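Local coordinates for aminotransferase, class III (PDB 6IO1) that catalyses (S)-enantioselective omega-transamination with a pyridoxal phosphate cofactor, as a thermostable class-III aminotransferase, at the interface of chains A and B. Residues are numbered along the deposited sequence; one frame, centred on the assembly and turned at random. Chains: chain A/B, Aminotransferase, class III.

Contact 1: the interface of chains A and B. Residues chain A 137, 316, 319; chain B 169, 172.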
ATOM      1  N   TRP A 137       8.843   4.715  22.152  1.00 19.26           N
ATOM      2  CA  TRP A 137       7.943   4.139  23.149  1.00 19.25           C
ATOM      3  C   TRP A 137       8.621   3.011  23.919  1.00 18.76           C
ATOM      4  O   TRP A 137       8.491   2.918  25.145  1.00 21.43           O
ATOM      5  CB  TRP A 137       6.671   3.638  22.462  1.00 21.31           C
ATOM      6  CG  TRP A 137       5.619   3.102  23.390  1.00 21.47           C
ATOM      7  CD1 TRP A 137       4.707   3.826  24.101  1.00 22.72           C
ATOM      8  CD2 TRP A 137       5.358   1.724  23.687  1.00 20.13           C
ATOM      9  NE1 TRP A 137       3.900   2.985  24.829  1.00 23.33           N
ATOM     10  CE2 TRP A 137       4.279   1.689  24.593  1.00 20.83           C
ATOM     11  CE3 TRP A 137       5.935   0.517  23.278  1.00 20.63           C
ATOM     12  CZ2 TRP A 137       3.765   0.496  25.096  1.00 24.54           C
ATOM     13  CZ3 TRP A 137       5.422  -0.667  23.780  1.00 24.01           C
ATOM     14  CH2 TRP A 137       4.348  -0.668  24.678  1.00 26.09           C
ATOM     15  N   ARG A 316       7.259  -9.581  22.795  1.00 25.09           N
ATOM     16  CA  ARG A 316       5.883  -9.333  22.396  1.00 28.28           C
ATOM     17  C   ARG A 316       5.835  -9.330  20.876  1.00 24.54           C
ATOM     18  O   ARG A 316       6.863  -9.199  20.207  1.00 23.81           O
ATOM     19  CB  ARG A 316       5.365  -8.005  22.958  1.00 29.74           C
ATOM     20  CG  ARG A 316       6.047  -6.790  22.352  1.00 30.31           C
ATOM     21  CD  ARG A 316       5.960  -5.572  23.255  1.00 31.95           C
ATOM     22  NE  ARG A 316       4.611  -5.018  23.320  1.00 35.46           N
ATOM     23  CZ  ARG A 316       4.038  -4.321  22.342  1.00 36.71           C
ATOM     24  NH1 ARG A 316       2.806  -3.855  22.494  1.00 39.09           N
ATOM     25  NH2 ARG A 316       4.695  -4.086  21.215  1.00 31.22           N
ATOM     26  N   MET A 319       3.100  -5.319  16.441  1.00 20.07           N
ATOM     27  CA  MET A 319       1.741  -5.134  15.930  1.00 21.93           C
ATOM     28  C   MET A 319       1.714  -4.145  14.762  1.00 18.29           C
ATOM     29  O   MET A 319       1.063  -3.100  14.801  1.00 22.78           O
ATOM     30  CB  MET A 319       0.822  -4.680  17.057  1.00 23.91           C
ATOM     31  CG  MET A 319       0.677  -5.670  18.210  1.00 28.04           C
ATOM     32  SD  MET A 319      -0.495  -7.014  17.914  1.00 36.13           S
ATOM     33  CE  MET A 319       0.491  -8.196  17.002  1.00 25.19           C
TER
ATOM     34  N   ALA B 169      -4.871  -3.544  20.437  1.00 32.90           N
ATOM     35  CA  ALA B 169      -3.493  -4.028  20.434  1.00 31.54           C
ATOM     36  C   ALA B 169      -2.692  -3.447  19.276  1.00 30.08           C
ATOM     37  O   ALA B 169      -1.472  -3.283  19.387  1.00 32.28           O
ATOM     38  CB  ALA B 169      -3.472  -5.557  20.378  1.00 28.73           C
ATOM     39  N   GLU B 172      -1.330   0.239  20.255  1.00 27.86           N
ATOM     40  CA  GLU B 172      -0.397   0.435  21.359  1.00 28.48           C
ATOM     41  C   GLU B 172       1.011   0.772  20.881  1.00 25.35           C
ATOM     42  O   GLU B 172       1.592   0.059  20.058  1.00 26.44           O
ATOM     43  CB  GLU B 172      -0.365  -0.820  22.232  1.00 30.29           C
ATOM     44  CG  GLU B 172       0.454  -0.680  23.503  1.00 32.97           C
ATOM     45  CD  GLU B 172       0.411  -1.928  24.361  1.00 37.27           C
ATOM     46  OE1 GLU B 172       0.230  -3.030  23.801  1.00 38.96           O
ATOM     47  OE2 GLU B 172       0.559  -1.808  25.595  1.00 42.31           O
TER
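A:Arg316 NH1, a terminal guanidinium nitrogen, meets the carboxylate oxygen B:Glu172 OE1 at 3.0 Å, a salt bridge between the two subunits of this class-III, pyridoxal-phosphate-dependent aminotransferase. As a hydrogen bond it is weak, because the angle at the hydrogen is only 122°; the attraction of opposite charges probably counts for more than N-H direction. OE1 lies in the guanidinium plane, at its edge, while the plane of the carboxylate is turned 77° from it. The two groups therefore meet through one oxygen and one nitrogen rather than as a flat, two-pronged pair.

B:Glu172 reaches across with a long, straight chain: CG is anti to the backbone N (chi1 -173°) and the carboxyl carbon continues the line. Glutamate suits the place because its methylenes have work of their own. B:Glu172 CG lies above the plane of the A:Trp137 indole, out by the rim of the six-membered ring, 3.9 Å from A:Trp137 CZ2, and the carboxylate is turned obliquely to the indole. The same indole also serves its own chain. A:Trp137 CZ3 sits 4.2 Å from the plane of the A:Arg316 guanidinium, over its centre; here the indole points its edge at one face of the cation rather than stacking on it, and the guanidinium edge is left to the glutamate. A broad ring near the end of helix 121-138 can thus touch both partners at once, with its face and with its rim, and it probably limits how far the guanidinium can swing.

Farther along the seam, A:Met319 touches the short helix 168-171 of chain B. The methylene A:Met319 CG, anti to its own carbonyl carbon, lies 3.4 Å from the carbonyl oxygen B:Ala169 O. The bend at chi2 sets the thioether sulfur A:Met319 SD 4.1 Å from the methyl B:Ala169 CB, and the bend at chi3 carries CE away from the helix. A residue as small as alanine probably leaves room for this flexible chain.

Contact 2: the interface of chains A and B. Residues chain A 89, 317-321; chain B 22-24.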
ATOM      1  N   PHE A  89       4.168 -12.623   7.823  1.00 15.03           N
ATOM      2  CA  PHE A  89       3.537 -12.616   9.130  1.00 16.49           C
ATOM      3  C   PHE A  89       3.873 -13.898   9.887  1.00 15.74           C
ATOM      4  O   PHE A  89       4.255 -14.916   9.302  1.00 17.24           O
ATOM      5  CB  PHE A  89       2.016 -12.504   8.997  1.00 16.86           C
ATOM      6  CG  PHE A  89       1.520 -11.136   8.598  1.00 16.31           C
ATOM      7  CD1 PHE A  89       2.218 -10.354   7.691  1.00 15.84           C
ATOM      8  CD2 PHE A  89       0.332 -10.648   9.116  1.00 18.40           C
ATOM      9  CE1 PHE A  89       1.750  -9.108   7.327  1.00 16.72           C
ATOM     10  CE2 PHE A  89      -0.140  -9.402   8.755  1.00 19.15           C
ATOM     11  CZ  PHE A  89       0.569  -8.631   7.858  1.00 17.75           C
ATOM     12  N   VAL A 317       4.632  -9.480  20.337  1.00 23.45           N
ATOM     13  CA  VAL A 317       4.455  -9.452  18.890  1.00 23.25           C
ATOM     14  C   VAL A 317       4.471  -8.008  18.408  1.00 23.56           C
ATOM     15  O   VAL A 317       3.863  -7.121  19.020  1.00 23.62           O
ATOM     16  CB  VAL A 317       3.158 -10.171  18.483  1.00 24.68           C
ATOM     17  CG1 VAL A 317       3.192 -10.506  17.003  1.00 25.84           C
ATOM     18  CG2 VAL A 317       2.973 -11.435  19.308  1.00 29.33           C
ATOM     19  N   PHE A 318       5.175  -7.769  17.304  1.00 23.75           N
ATOM     20  CA  PHE A 318       5.241  -6.448  16.688  1.00 20.22           C
ATOM     21  C   PHE A 318       3.950  -6.201  15.914  1.00 20.68           C
ATOM     22  O   PHE A 318       3.728  -6.793  14.852  1.00 17.89           O
ATOM     23  CB  PHE A 318       6.462  -6.356  15.781  1.00 19.46           C
ATOM     24  CG  PHE A 318       6.608  -5.039  15.079  1.00 18.49           C
ATOM     25  CD1 PHE A 318       6.534  -3.851  15.784  1.00 18.86           C
ATOM     26  CD2 PHE A 318       6.837  -4.991  13.714  1.00 17.17           C
ATOM     27  CE1 PHE A 318       6.675  -2.636  15.139  1.00 17.03           C
ATOM     28  CE2 PHE A 318       6.980  -3.781  13.064  1.00 17.33           C
ATOM     29  CZ  PHE A 318       6.899  -2.601  13.775  1.00 17.27           C
ATOM     30  N   MET A 319       3.100  -5.319  16.441  1.00 20.07           N
ATOM     31  CA  MET A 319       1.741  -5.134  15.930  1.00 21.93           C
ATOM     32  C   MET A 319       1.714  -4.145  14.762  1.00 18.29           C
ATOM     33  O   MET A 319       1.063  -3.100  14.801  1.00 22.78           O
ATOM     34  CB  MET A 319       0.822  -4.680  17.057  1.00 23.91           C
ATOM     35  CG  MET A 319       0.677  -5.670  18.210  1.00 28.04           C
ATOM     36  SD  MET A 319      -0.495  -7.014  17.914  1.00 36.13           S
ATOM     37  CE  MET A 319       0.491  -8.196  17.002  1.00 25.19           C
ATOM     38  N   HIS A 320       2.432  -4.499  13.702  1.00 17.20           N
ATOM     39  CA  HIS A 320       2.396  -3.720  12.474  1.00 16.79           C
ATOM     40  C   HIS A 320       2.716  -4.626  11.298  1.00 17.93           C
ATOM     41  O   HIS A 320       3.596  -5.486  11.391  1.00 16.82           O
ATOM     42  CB  HIS A 320       3.380  -2.548  12.499  1.00 17.99           C
ATOM     43  CG  HIS A 320       3.473  -1.824  11.192  1.00 16.71           C
ATOM     44  ND1 HIS A 320       2.634  -0.782  10.860  1.00 16.20           N
ATOM     45  CD2 HIS A 320       4.286  -2.006  10.125  1.00 18.22           C
ATOM     46  CE1 HIS A 320       2.933  -0.346   9.650  1.00 17.47           C
ATOM     47  NE2 HIS A 320       3.932  -1.072   9.182  1.00 18.63           N
ATOM     48  N   GLY A 321       1.997  -4.427  10.198  1.00 17.92           N
ATOM     49  CA  GLY A 321       2.284  -5.155   8.982  1.00 18.82           C
ATOM     50  C   GLY A 321       1.222  -5.027   7.913  1.00 19.37           C
ATOM     51  O   GLY A 321       0.024  -4.993   8.207  1.00 19.57           O
TER
ATOM     52  N   PRO B  22       6.889  -8.515   9.938  1.00 17.17           N
ATOM     53  CA  PRO B  22       5.661  -7.928  10.475  1.00 17.14           C
ATOM     54  C   PRO B  22       4.834  -8.975  11.205  1.00 14.87           C
ATOM     55  O   PRO B  22       4.875 -10.167  10.888  1.00 17.90           O
ATOM     56  CB  PRO B  22       4.934  -7.428   9.223  1.00 15.75           C
ATOM     57  CG  PRO B  22       5.384  -8.347   8.145  1.00 17.24           C
ATOM     58  CD  PRO B  22       6.770  -8.834   8.504  1.00 17.79           C
ATOM     59  N   LEU B  23       4.066  -8.505  12.191  1.00 17.43           N
ATOM     60  CA  LEU B  23       3.140  -9.355  12.945  1.00 18.28           C
ATOM     61  C   LEU B  23       3.850 -10.584  13.510  1.00 19.63           C
ATOM     62  O   LEU B  23       3.348 -11.708  13.445  1.00 19.91           O
ATOM     63  CB  LEU B  23       1.949  -9.765  12.077  1.00 18.53           C
ATOM     64  CG  LEU B  23       0.625  -9.031  12.302  1.00 20.63           C
ATOM     65  CD1 LEU B  23       0.035  -9.391  13.653  1.00 24.10           C
ATOM     66  CD2 LEU B  23       0.812  -7.526  12.177  1.00 19.33           C
ATOM     67  N   THR B  24       5.036 -10.364  14.071  1.00 18.61           N
ATOM     68  CA  THR B  24       5.873 -11.443  14.575  1.00 19.32           C
ATOM     69  C   THR B  24       6.516 -11.009  15.883  1.00 19.34           C
ATOM     70  O   THR B  24       6.816  -9.829  16.082  1.00 18.66           O
ATOM     71  CB  THR B  24       6.954 -11.827  13.547  1.00 19.47           C
ATOM     72  OG1 THR B  24       6.329 -12.262  12.333  1.00 19.47           O
ATOM     73  CG2 THR B  24       7.857 -12.939  14.068  1.00 21.76           C
TER
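Two loop segments, 317-321 of chain A and 22-24 of chain B, lie side by side at the subunit interface of this class-III aminotransferase and are joined through their backbones. A:Phe318 N donates to B:Thr24 O at 2.9 Å, nearly straight at the hydrogen (173°). B:Leu23 takes a left-handed turn conformation that presents its N-H to chain A, and B:Leu23 N makes a more bent bond to A:His320 O at 3.2 Å. Such main-chain pairing leaves the side chains for packing, and B:Leu23 packs on two sides. Its CB lies over the face of the A:Phe89 ring, 4.0 Å from the centroid, while its methyl CD1 meets A:Met319 CE at 3.6 Å. With CG anti to the carbonyl carbon (chi1 -74°), the A:Phe89 ring is directed toward the leucine. Farther round the ring, A:Phe89 CD1 is 3.8 Å from B:Pro22 CG, so one flat aromatic supports two neighbouring residues. Replacing A:Phe89, an alanine here would probably leave B:Leu23 CB without the ring face under it and open a gap beside B:Pro22. Glycine suits position 321, where A:Gly321 CA comes within 3.5 Å of B:Pro22 CB. B:Thr24 OG1, a hydroxyl, bonds back to B:Pro22 O at 2.9 Å and probably helps hold the turn. In the fold, A:Phe89 begins the 3-10 helix 89-91, and the chain B loop lies between helices 8-18 and 26-32.

Contact 1 and contact 2 are neighbours on one seam of the dimer, the centres of their C-alpha atoms about 9 Å apart. A:Met319 belongs to both, and the segment 316-321 of chain A joins them, running from the charged pair of contact 1 into the backbone pairing of contact 2. Chain B answers with separate stretches, residues near 170 and near 23, so this one loop ties together distant parts of its partner's sequence. Two-fold symmetry repeats both contacts with the chains exchanged. Combining ionic, backbone and apolar contacts probably helps hold the subunits in register.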